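Local coordinates for protein Can2 (Sulfobacillus thermosulfidooxidans, PDB 7BDV) that binds cyclic tetra-adenylate through its CARF domains and acts as a dual-specificity nuclease that potentiates type III CRISPR defence, at residues A[24-29]-A[53-58]; A[37-42]-A[47-52]; A[115-120]-A[124-129]. One frame throughout, in Å; residues are numbered along the deposited sequence.

Contact 1: A[24-29]-A[53-58]; sequences PNVIPV and RQATES. With nucleotides of chain E.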
loop_
_atom_site.group_PDB
_atom_site.type_symbol
_atom_site.label_atom_id
_atom_site.label_comp_id
_atom_site.label_asym_id
_atom_site.label_seq_id
_atom_site.Cartn_x
_atom_site.Cartn_y
_atom_site.Cartn_z
ATOM N N PRO A 24 -2.809 14.304 11.135
ATOM C CA PRO A 24 -2.940 14.531 12.568
ATOM C C PRO A 24 -2.405 15.915 13.007
ATOM O O PRO A 24 -2.740 16.332 14.087
ATOM C CB PRO A 24 -2.118 13.428 13.225
ATOM C CG PRO A 24 -1.222 12.894 12.126
ATOM C CD PRO A 24 -1.871 13.240 10.805
ATOM N N ASN A 25 -1.608 16.588 12.176
ATOM C CA ASN A 25 -1.188 18.000 12.410
ATOM C C ASN A 25 -2.260 18.970 11.892
ATOM O O ASN A 25 -2.402 20.071 12.463
ATOM C CB ASN A 25 0.148 18.278 11.737
ATOM C CG ASN A 25 1.253 17.406 12.295
ATOM O OD1 ASN A 25 2.076 16.851 11.544
ATOM N ND2 ASN A 25 1.342 17.398 13.619
ATOM N N VAL A 26 -2.997 18.593 10.853
ATOM C CA VAL A 26 -3.947 19.499 10.142
ATOM C C VAL A 26 -5.294 19.499 10.871
ATOM O O VAL A 26 -5.912 20.571 10.964
ATOM C CB VAL A 26 -4.066 19.098 8.662
ATOM C CG1 VAL A 26 -5.287 19.677 7.977
ATOM C CG2 VAL A 26 -2.809 19.439 7.902
ATOM N N ILE A 27 -5.745 18.334 11.362
ATOM C CA ILE A 27 -7.089 18.180 11.961
ATOM C C ILE A 27 -7.265 19.149 13.131
ATOM O O ILE A 27 -8.282 19.833 13.192
ATOM C CB ILE A 27 -7.372 16.709 12.328
ATOM C CG1 ILE A 27 -7.626 15.866 11.068
ATOM C CG2 ILE A 27 -8.525 16.624 13.299
ATOM N N PRO A 28 -6.336 19.248 14.108
ATOM C CA PRO A 28 -6.473 20.231 15.183
ATOM C C PRO A 28 -6.504 21.714 14.752
ATOM O O PRO A 28 -7.124 22.506 15.432
ATOM C CB PRO A 28 -5.260 19.952 16.072
ATOM C CG PRO A 28 -4.883 18.519 15.740
ATOM C CD PRO A 28 -5.136 18.410 14.268
ATOM N N VAL A 29 -5.844 22.057 13.657
ATOM C CA VAL A 29 -5.730 23.450 13.106
ATOM C C VAL A 29 -7.053 23.839 12.434
ATOM O O VAL A 29 -7.464 25.018 12.580
ATOM C CB VAL A 29 -4.532 23.553 12.137
ATOM C CG1 VAL A 29 -4.531 24.844 11.329
ATOM C CG2 VAL A 29 -3.217 23.392 12.893
ATOM N N ARG A 53 0.084 24.033 3.937
ATOM C CA ARG A 53 -0.494 25.366 3.605
ATOM C C ARG A 53 -1.766 25.157 2.785
ATOM O O ARG A 53 -2.770 25.811 3.077
ATOM C CB ARG A 53 0.538 26.221 2.858
ATOM C CG ARG A 53 1.762 26.590 3.685
ATOM C CD ARG A 53 2.750 27.496 2.933
ATOM N NE ARG A 53 3.806 28.017 3.794
ATOM C CZ ARG A 53 3.681 29.089 4.590
ATOM N NH1 ARG A 53 2.543 29.766 4.655
ATOM N NH2 ARG A 53 4.701 29.474 5.338
ATOM N N GLN A 54 -1.719 24.271 1.792
ATOM C CA GLN A 54 -2.843 23.967 0.872
ATOM C C GLN A 54 -4.001 23.342 1.655
ATOM O O GLN A 54 -5.170 23.735 1.406
ATOM C CB GLN A 54 -2.357 23.041 -0.250
ATOM C CG GLN A 54 -3.333 22.860 -1.395
ATOM C CD GLN A 54 -3.827 24.187 -1.924
ATOM O OE1 GLN A 54 -3.097 25.170 -1.986
ATOM N NE2 GLN A 54 -5.098 24.230 -2.280
ATOM N N ALA A 55 -3.711 22.419 2.577
ATOM C CA ALA A 55 -4.744 21.742 3.390
ATOM C C ALA A 55 -5.420 22.757 4.322
ATOM O O ALA A 55 -6.620 22.592 4.585
ATOM C CB ALA A 55 -4.142 20.610 4.177
ATOM N N THR A 56 -4.682 23.751 4.823
ATOM C CA THR A 56 -5.204 24.717 5.818
ATOM C C THR A 56 -5.500 26.074 5.156
ATOM O O THR A 56 -5.663 27.021 5.921
ATOM C CB THR A 56 -4.246 24.880 7.011
ATOM O OG1 THR A 56 -3.008 25.408 6.537
ATOM C CG2 THR A 56 -3.995 23.589 7.761
ATOM N N GLU A 57 -5.611 26.154 3.825
ATOM C CA GLU A 57 -5.820 27.440 3.089
ATOM C C GLU A 57 -7.079 28.160 3.605
ATOM O O GLU A 57 -7.048 29.406 3.662
ATOM C CB GLU A 57 -5.918 27.220 1.575
ATOM N N SER A 58 -8.134 27.413 3.966
ATOM C CA SER A 58 -9.445 27.934 4.461
ATOM C C SER A 58 -9.287 28.625 5.828
ATOM O O SER A 58 -10.179 29.356 6.221
ATOM C CB SER A 58 -10.465 26.830 4.577
ATOM O OG SER A 58 -10.657 26.154 3.345
ATOM P P A E 1 4.262 9.129 10.073
ATOM O OP1 A E 1 3.919 10.354 9.244
ATOM O OP2 A E 1 3.811 7.876 9.341
ATOM O "O5'" A E 1 3.541 9.236 11.485
ATOM C "C5'" A E 1 2.131 9.437 11.478
ATOM C "C4'" A E 1 1.639 9.163 12.862
ATOM O "O4'" A E 1 0.319 9.728 12.990
ATOM C "C3'" A E 1 1.470 7.683 13.225
ATOM O "O3'" A E 1 1.439 7.575 14.616
ATOM C "C2'" A E 1 0.042 7.417 12.787
ATOM O "O2'" A E 1 -0.483 6.294 13.459
ATOM C "C1'" A E 1 -0.596 8.707 13.308
ATOM N N9 A E 1 -1.853 9.119 12.776
ATOM C C8 A E 1 -2.857 9.678 13.512
ATOM N N7 A E 1 -3.893 10.011 12.796
ATOM C C5 A E 1 -3.536 9.680 11.508
ATOM C C6 A E 1 -4.209 9.805 10.285
ATOM N N6 A E 1 -5.422 10.325 10.157
ATOM N N1 A E 1 -3.554 9.399 9.184
ATOM C C2 A E 1 -2.332 8.885 9.309
ATOM N N3 A E 1 -1.622 8.684 10.391
ATOM C C4 A E 1 -2.269 9.135 11.476
#

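Contact 2: A[37-42]-A[47-52]; sequences VILLYT and ERVQRF. With nucleotides of chain E.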
loop_
_atom_site.group_PDB
_atom_site.type_symbol
_atom_site.label_atom_id
_atom_site.label_comp_id
_atom_site.label_asym_id
_atom_site.label_seq_id
_atom_site.Cartn_x
_atom_site.Cartn_y
_atom_site.Cartn_z
ATOM N N VAL A 37 1.462 28.771 13.870
ATOM C CA VAL A 37 1.919 27.361 13.706
ATOM C C VAL A 37 3.417 27.373 13.392
ATOM O O VAL A 37 3.822 28.111 12.473
ATOM C CB VAL A 37 1.119 26.666 12.599
ATOM C CG1 VAL A 37 1.641 25.258 12.316
ATOM C CG2 VAL A 37 -0.361 26.668 12.899
ATOM N N ILE A 38 4.218 26.634 14.162
ATOM C CA ILE A 38 5.646 26.327 13.861
ATOM C C ILE A 38 5.698 24.917 13.259
ATOM O O ILE A 38 5.371 23.950 13.990
ATOM C CB ILE A 38 6.546 26.491 15.092
ATOM C CG1 ILE A 38 6.515 27.948 15.582
ATOM C CG2 ILE A 38 7.992 26.081 14.812
ATOM C CD1 ILE A 38 7.117 28.141 16.917
ATOM N N LEU A 39 6.079 24.819 11.988
ATOM C CA LEU A 39 6.232 23.530 11.253
ATOM C C LEU A 39 7.715 23.109 11.297
ATOM O O LEU A 39 8.574 23.841 10.774
ATOM C CB LEU A 39 5.756 23.698 9.811
ATOM C CG LEU A 39 4.333 24.216 9.610
ATOM C CD1 LEU A 39 4.041 24.404 8.134
ATOM C CD2 LEU A 39 3.317 23.280 10.239
ATOM N N LEU A 40 8.011 22.004 11.965
ATOM C CA LEU A 40 9.341 21.357 11.931
ATOM C C LEU A 40 9.382 20.399 10.748
ATOM O O LEU A 40 8.783 19.310 10.862
ATOM C CB LEU A 40 9.569 20.639 13.256
ATOM C CG LEU A 40 10.182 21.454 14.392
ATOM C CD1 LEU A 40 9.616 22.852 14.471
ATOM C CD2 LEU A 40 10.012 20.739 15.714
ATOM N N TYR A 41 10.025 20.793 9.646
ATOM C CA TYR A 41 10.164 19.949 8.430
ATOM C C TYR A 41 11.603 19.422 8.362
ATOM O O TYR A 41 12.454 19.900 9.110
ATOM C CB TYR A 41 9.752 20.701 7.166
ATOM C CG TYR A 41 10.713 21.775 6.732
ATOM C CD1 TYR A 41 10.616 23.071 7.221
ATOM C CD2 TYR A 41 11.708 21.495 5.807
ATOM C CE1 TYR A 41 11.512 24.053 6.825
ATOM C CE2 TYR A 41 12.612 22.467 5.407
ATOM C CZ TYR A 41 12.515 23.747 5.921
ATOM O OH TYR A 41 13.401 24.703 5.522
ATOM N N THR A 42 11.857 18.453 7.490
ATOM C CA THR A 42 13.183 17.807 7.369
ATOM C C THR A 42 13.712 18.030 5.961
ATOM O O THR A 42 12.946 18.377 5.068
ATOM C CB THR A 42 13.076 16.330 7.728
ATOM O OG1 THR A 42 12.175 15.782 6.783
ATOM C CG2 THR A 42 12.572 16.109 9.135
ATOM N N GLU A 47 8.322 20.140 0.471
ATOM C CA GLU A 47 6.998 19.992 -0.195
ATOM C C GLU A 47 5.887 19.703 0.840
ATOM O O GLU A 47 4.712 20.048 0.551
ATOM C CB GLU A 47 7.046 18.967 -1.333
ATOM C CG GLU A 47 7.642 17.614 -0.962
ATOM C CD GLU A 47 9.118 17.362 -1.307
ATOM O OE1 GLU A 47 9.956 18.309 -1.161
ATOM O OE2 GLU A 47 9.450 16.196 -1.695
ATOM N N ARG A 48 6.210 19.137 2.012
ATOM C CA ARG A 48 5.214 18.892 3.095
ATOM C C ARG A 48 4.710 20.219 3.676
ATOM O O ARG A 48 3.545 20.289 4.080
ATOM C CB ARG A 48 5.808 18.040 4.214
ATOM C CG ARG A 48 5.987 16.595 3.781
ATOM C CD ARG A 48 6.788 15.783 4.756
ATOM N NE ARG A 48 6.972 14.474 4.159
ATOM C CZ ARG A 48 7.811 13.548 4.610
ATOM N NH1 ARG A 48 8.548 13.764 5.690
ATOM N NH2 ARG A 48 7.876 12.386 3.968
ATOM N N VAL A 49 5.573 21.220 3.752
ATOM C CA VAL A 49 5.177 22.582 4.190
ATOM C C VAL A 49 4.090 23.078 3.228
ATOM O O VAL A 49 3.085 23.607 3.712
ATOM C CB VAL A 49 6.387 23.537 4.288
ATOM C CG1 VAL A 49 5.943 24.951 4.613
ATOM C CG2 VAL A 49 7.381 23.049 5.329
ATOM N N GLN A 50 4.262 22.862 1.922
ATOM C CA GLN A 50 3.335 23.376 0.863
ATOM C C GLN A 50 1.998 22.620 0.945
ATOM O O GLN A 50 0.923 23.264 0.878
ATOM C CB GLN A 50 4.023 23.270 -0.499
ATOM C CG GLN A 50 3.239 23.789 -1.702
ATOM C CD GLN A 50 4.096 23.868 -2.957
ATOM O OE1 GLN A 50 5.192 24.439 -2.955
ATOM N NE2 GLN A 50 3.604 23.326 -4.064
ATOM N N ARG A 51 2.040 21.299 1.142
ATOM C CA ARG A 51 0.795 20.508 1.383
ATOM C C ARG A 51 0.060 21.021 2.624
ATOM O O ARG A 51 -1.168 21.139 2.545
ATOM C CB ARG A 51 1.102 19.030 1.501
ATOM C CG ARG A 51 1.564 18.451 0.176
ATOM C CD ARG A 51 1.692 16.961 0.362
ATOM N NE ARG A 51 2.160 16.277 -0.822
ATOM C CZ ARG A 51 2.341 14.968 -0.879
ATOM N NH1 ARG A 51 2.101 14.212 0.184
ATOM N NH2 ARG A 51 2.781 14.424 -1.997
ATOM N N PHE A 52 0.770 21.310 3.708
ATOM C CA PHE A 52 0.174 21.804 4.971
ATOM C C PHE A 52 -0.544 23.138 4.709
ATOM O O PHE A 52 -1.622 23.334 5.268
ATOM C CB PHE A 52 1.228 21.994 6.055
ATOM C CG PHE A 52 0.658 22.361 7.397
ATOM C CD1 PHE A 52 0.372 23.681 7.709
ATOM C CD2 PHE A 52 0.336 21.380 8.331
ATOM C CE1 PHE A 52 -0.206 24.014 8.926
ATOM C CE2 PHE A 52 -0.229 21.714 9.542
ATOM C CZ PHE A 52 -0.504 23.030 9.846
ATOM P P A E 4 9.538 5.701 13.622
ATOM O OP1 A E 4 10.677 6.406 14.262
ATOM O OP2 A E 4 8.203 5.272 14.123
ATOM O "O5'" A E 4 9.290 6.801 12.481
ATOM C "C5'" A E 4 8.205 6.697 11.594
ATOM C "C4'" A E 4 7.781 8.111 11.277
ATOM O "O4'" A E 4 8.937 8.870 10.806
ATOM C "C3'" A E 4 6.731 8.210 10.178
ATOM O "O3'" A E 4 5.756 9.172 10.610
ATOM C "C2'" A E 4 7.555 8.661 8.975
ATOM O "O2'" A E 4 6.801 9.270 7.946
ATOM C "C1'" A E 4 8.561 9.585 9.652
ATOM N N9 A E 4 9.754 9.876 8.888
ATOM C C8 A E 4 10.602 8.968 8.244
ATOM N N7 A E 4 11.616 9.574 7.651
ATOM C C5 A E 4 11.413 10.933 7.893
ATOM C C6 A E 4 12.122 12.092 7.498
ATOM N N6 A E 4 13.219 12.038 6.758
ATOM N N1 A E 4 11.645 13.314 7.881
ATOM C C2 A E 4 10.514 13.340 8.601
ATOM N N3 A E 4 9.769 12.316 9.040
ATOM C C4 A E 4 10.269 11.129 8.637
HETATM O O HOH W 1 9.335 16.235 7.103
#

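Contact 3: A[115-120]-A[124-129]; sequences PIIYVD and QRILYL. With nucleotides of chain E.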
loop_
_atom_site.group_PDB
_atom_site.type_symbol
_atom_site.label_atom_id
_atom_site.label_comp_id
_atom_site.label_asym_id
_atom_site.label_seq_id
_atom_site.Cartn_x
_atom_site.Cartn_y
_atom_site.Cartn_z
ATOM N N PRO A 115 1.597 22.078 27.476
ATOM C CA PRO A 115 0.626 21.150 26.921
ATOM C C PRO A 115 1.176 20.371 25.711
ATOM O O PRO A 115 1.867 20.917 24.843
ATOM C CB PRO A 115 -0.567 22.004 26.478
ATOM C CG PRO A 115 -0.289 23.409 26.992
ATOM C CD PRO A 115 1.168 23.475 27.379
ATOM N N ILE A 116 0.840 19.088 25.666
ATOM C CA ILE A 116 1.289 18.162 24.595
ATOM C C ILE A 116 0.086 17.314 24.200
ATOM O O ILE A 116 -0.456 16.627 25.070
ATOM C CB ILE A 116 2.480 17.291 25.035
ATOM C CG1 ILE A 116 3.670 18.124 25.497
ATOM C CG2 ILE A 116 2.868 16.364 23.887
ATOM C CD1 ILE A 116 4.741 17.324 26.255
ATOM N N ILE A 117 -0.289 17.363 22.924
ATOM C CA ILE A 117 -1.440 16.615 22.375
ATOM C C ILE A 117 -0.930 15.516 21.432
ATOM O O ILE A 117 0.138 15.657 20.854
ATOM C CB ILE A 117 -2.412 17.573 21.688
ATOM C CG1 ILE A 117 -1.859 18.106 20.362
ATOM C CG2 ILE A 117 -2.796 18.695 22.642
ATOM C CD1 ILE A 117 -2.907 18.761 19.506
ATOM N N TYR A 118 -1.714 14.449 21.325
ATOM C CA TYR A 118 -1.476 13.318 20.411
ATOM C C TYR A 118 -2.832 12.923 19.834
ATOM O O TYR A 118 -3.783 12.802 20.605
ATOM C CB TYR A 118 -0.786 12.175 21.154
ATOM C CG TYR A 118 -0.578 10.955 20.295
ATOM C CD1 TYR A 118 -1.594 10.026 20.119
ATOM C CD2 TYR A 118 0.633 10.726 19.656
ATOM C CE1 TYR A 118 -1.405 8.908 19.314
ATOM C CE2 TYR A 118 0.826 9.621 18.834
ATOM C CZ TYR A 118 -0.195 8.698 18.693
ATOM O OH TYR A 118 -0.017 7.622 17.876
ATOM N N VAL A 119 -2.912 12.777 18.505
ATOM C CA VAL A 119 -4.152 12.496 17.767
ATOM C C VAL A 119 -4.261 10.992 17.542
ATOM O O VAL A 119 -3.445 10.472 16.810
ATOM C CB VAL A 119 -4.252 13.265 16.450
ATOM C CG1 VAL A 119 -5.522 12.882 15.755
ATOM C CG2 VAL A 119 -4.233 14.773 16.681
ATOM N N ASP A 120 -5.251 10.360 18.175
ATOM C CA ASP A 120 -5.578 8.911 18.043
ATOM C C ASP A 120 -6.751 8.796 17.067
ATOM O O ASP A 120 -7.875 9.061 17.487
ATOM C CB ASP A 120 -5.897 8.318 19.407
ATOM C CG ASP A 120 -6.457 6.891 19.358
ATOM O OD1 ASP A 120 -6.349 6.251 18.297
ATOM O OD2 ASP A 120 -6.980 6.425 20.393
ATOM N N GLN A 124 -10.701 8.345 17.645
ATOM C CA GLN A 124 -11.109 9.715 17.242
ATOM C C GLN A 124 -10.991 10.677 18.410
ATOM O O GLN A 124 -11.929 11.446 18.634
ATOM C CB GLN A 124 -12.521 9.692 16.648
ATOM C CG GLN A 124 -12.519 9.185 15.214
ATOM C CD GLN A 124 -11.669 10.105 14.360
ATOM O OE1 GLN A 124 -11.994 11.298 14.208
ATOM N NE2 GLN A 124 -10.556 9.578 13.840
ATOM N N ARG A 125 -9.870 10.610 19.126
ATOM C CA ARG A 125 -9.637 11.455 20.320
ATOM C C ARG A 125 -8.317 12.203 20.174
ATOM O O ARG A 125 -7.386 11.674 19.568
ATOM C CB ARG A 125 -9.664 10.609 21.595
ATOM C CG ARG A 125 -11.003 9.928 21.863
ATOM C CD ARG A 125 -11.118 9.431 23.299
ATOM N NE ARG A 125 -10.109 8.404 23.554
ATOM C CZ ARG A 125 -9.454 8.213 24.695
ATOM N NH1 ARG A 125 -9.681 8.979 25.748
ATOM N NH2 ARG A 125 -8.553 7.249 24.764
ATOM N N ILE A 126 -8.281 13.403 20.732
ATOM C CA ILE A 126 -7.043 14.127 21.130
ATOM C C ILE A 126 -6.703 13.673 22.543
ATOM O O ILE A 126 -7.505 13.905 23.422
ATOM C CB ILE A 126 -7.262 15.640 21.052
ATOM C CG1 ILE A 126 -7.511 16.098 19.618
ATOM C CG2 ILE A 126 -6.105 16.366 21.676
ATOM C CD1 ILE A 126 -8.100 17.485 19.518
ATOM N N LEU A 127 -5.544 13.057 22.743
ATOM C CA LEU A 127 -4.995 12.758 24.089
ATOM C C LEU A 127 -4.153 13.958 24.532
ATOM O O LEU A 127 -3.332 14.400 23.749
ATOM C CB LEU A 127 -4.148 11.488 24.046
ATOM C CG LEU A 127 -4.786 10.303 23.336
ATOM C CD1 LEU A 127 -3.883 9.079 23.444
ATOM C CD2 LEU A 127 -6.155 10.027 23.895
ATOM N N TYR A 128 -4.412 14.483 25.732
ATOM C CA TYR A 128 -3.575 15.512 26.393
ATOM C C TYR A 128 -2.582 14.770 27.286
ATOM O O TYR A 128 -2.990 14.303 28.367
ATOM C CB TYR A 128 -4.459 16.486 27.155
ATOM C CG TYR A 128 -5.454 17.201 26.287
ATOM C CD1 TYR A 128 -5.060 18.275 25.514
ATOM C CD2 TYR A 128 -6.776 16.810 26.226
ATOM C CE1 TYR A 128 -5.956 18.959 24.719
ATOM C CE2 TYR A 128 -7.693 17.485 25.432
ATOM C CZ TYR A 128 -7.277 18.565 24.676
ATOM O OH TYR A 128 -8.149 19.234 23.873
ATOM N N LEU A 129 -1.344 14.610 26.807
ATOM C CA LEU A 129 -0.311 13.746 27.438
ATOM C C LEU A 129 0.210 14.393 28.716
ATOM O O LEU A 129 0.693 13.656 29.568
ATOM C CB LEU A 129 0.815 13.477 26.435
ATOM C CG LEU A 129 0.410 12.570 25.275
ATOM C CD1 LEU A 129 1.611 12.168 24.435
ATOM C CD2 LEU A 129 -0.303 11.319 25.777
ATOM P P A E 2 2.685 7.032 15.489
ATOM O OP1 A E 2 2.298 7.295 16.896
ATOM O OP2 A E 2 4.051 7.290 14.944
ATOM O "O5'" A E 2 2.472 5.444 15.390
ATOM C "C5'" A E 2 2.808 4.788 14.161
ATOM C "C4'" A E 2 3.368 3.440 14.558
ATOM O "O4'" A E 2 2.389 2.804 15.420
ATOM C "C3'" A E 2 3.663 2.428 13.458
ATOM O "O3'" A E 2 4.885 1.687 13.783
ATOM C "C2'" A E 2 2.420 1.538 13.513
ATOM O "O2'" A E 2 2.573 0.201 13.057
ATOM C "C1'" A E 2 2.199 1.480 15.004
ATOM N N9 A E 2 0.897 1.064 15.444
ATOM C C8 A E 2 -0.330 1.589 15.063
ATOM N N7 A E 2 -1.326 0.982 15.664
ATOM C C5 A E 2 -0.719 0.009 16.456
ATOM C C6 A E 2 -1.246 -0.962 17.310
ATOM N N6 A E 2 -2.541 -1.104 17.478
ATOM N N1 A E 2 -0.390 -1.779 17.982
ATOM C C2 A E 2 0.925 -1.623 17.757
ATOM N N3 A E 2 1.540 -0.732 16.969
ATOM C C4 A E 2 0.645 0.054 16.336
#

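Contact 1: A[24-29]-A[53-58]
Val26 of helix 23-31 packs on Ala55 and Thr56 at the end of helix 47-55, and Val29 on Thr56; the meeting is entirely apolar. CG1 of Val26 lies 4.1 Å from the CB of Ala55, and the same methyl is 4.1 Å from CG2 of Thr56. One turn further along, Val29 presents its own CG1 to that threonine methyl, CG1 to CG2 being 3.8 Å. Both valines hold CG1 opposite the backbone N (chi1 163° and 168°), which brings the corresponding branch of each to the one Thr56 methyl. The patch is small, 151 Å² in all, and is extended by the ring of Phe52, which touches both valines. These are the first two crossover helices of the Rossmann-like CARF domain, lying next to each other against one face of the sheet, over its parallel strands.

The polar bonds are made elsewhere. Thr56, the first residue to leave helical geometry, returns its hydroxyl to the Phe52 carbonyl of its own helix, so that the methyl is the part offered to the valines. In the other helix Pro28 brings no N-H to the preceding turn, and the Val29 N to Val26 O bond (3.1 Å) is weak; the helix is kinked here.

The ligand is met at the start of the same helix. The Pro24 ring lies over one face of the adenine of A1 of chain E, CB 3.8 Å from C8 and CD 4.0 Å from C5, while its CG reaches the ribose O4' at 3.6 Å.

Contact 2: A[37-42]-A[47-52]
In the beta-alpha-beta unit of strand 36-41, helix 47-55 and strand 62-67, Leu39 and Phe52 make the central packing between the first strand and the helix that returns across it. The two short segments run at 147°, roughly antiparallel, and Val37, Leu39 and Tyr41, alternate residues of the strand, all face the helix.

Leu39 lays both of its methyls on the same face of the Phe52 ring. Its CD2 sits 3.7 Å from the ring centroid and only 4° off the normal, a CH-pi contact over the middle of that face, while CD1 leans on the ring atom CD1 of Phe52 at 3.8 Å. With its CG opposite the backbone N (chi1 -174°), Phe52 sends the ring toward the strand, where CG1 of Val37 meets CZ at 4.0 Å. Val49, one helical turn earlier, divides its two methyls between strand residues: CG1 is 4.0 Å from CD1 of Leu39, and CG2 approaches CD1 of Tyr41 obliquely at 3.7 Å.

Beyond the strand end the contact turns polar. The Thr42 hydroxyl donates a hydrogen bond from OG1 to N1 of A4 of chain E (2.8 Å), and the same oxygen accepts one from a water at 2.9 Å; its bond with Asn45 OD1 is weak. That water in turn accepts from NH1 of Arg48, whose guanidinium holds both the water and adenine C2 near its plane; NH2 has a long, weak ion pair with Asp20.

With the hydroxyl donating to N1, the base is read as an acceptor there, consistent with unprotonated adenine. The water relays the arginine to the threonine, and the positive charge at the base edge probably favours that neutral form.

Contact 3: A[115-120]-A[124-129]
Tyr118 and Leu127 pair across two antiparallel strands and satisfy each other's main chain: Tyr118 N donates to Leu127 O (2.9 Å), and Leu127 N to Tyr118 O (2.8 Å). At one end the Leu129 N bonds to the Ile116 O at 2.8 Å. At the other, Asp120 N donates to Arg125 O (2.9 Å) and Asp120 O accepts from Arg125 N (3.0 Å).

Asp120 and Arg125 share the sheet face of Tyr118. The Asp120 carboxylate finds its main partner in the turn, where OD2 bonds with the Ser123 hydroxyl, which also meets NE of Arg125. Tyr128 directs its hydroxyl to Glu135, while CG2 of Ile117 packs on CD1 of Tyr128 at 3.7 Å.

On the face opposite Ile117 and Tyr128, CG of Tyr118 stands opposite the backbone N (chi1 177°) and the ring projects to the ligand. Its OH donates a short bond to OP1 of A2 of chain E (2.5 Å), the phosphate oxygen lying in the ring plane. Ile100 of the second subunit packs on Tyr118, Leu127 and Leu129.

Gln124, in left-handed helical geometry, shares the position facing Asp120 with Arg125: a G1 beta bulge closing a beta hairpin, here on the cyclic tetra-adenylate site.

In the fold
From the N terminus, helix 23-31 supplies the first half of contact 1. The chain then enters strand 36-41 and turns back through helix 47-55, closing contact 2 before the end of that helix closes contact 1; contact 2 is therefore nested within contact 1, and Phe52 bridges them. Contact 3 follows in series, a local hairpin on the far side of strands 13-17 and 90-93 in the same mixed sheet. It reaches contact 1, Val119 CG2 touching Pro24 O at 3.4 Å, whereas contacts 2 and 3 remain about 11 Å apart at their nearest atoms. Each contact brings a residue to a different nucleotide of the bound RNA ring.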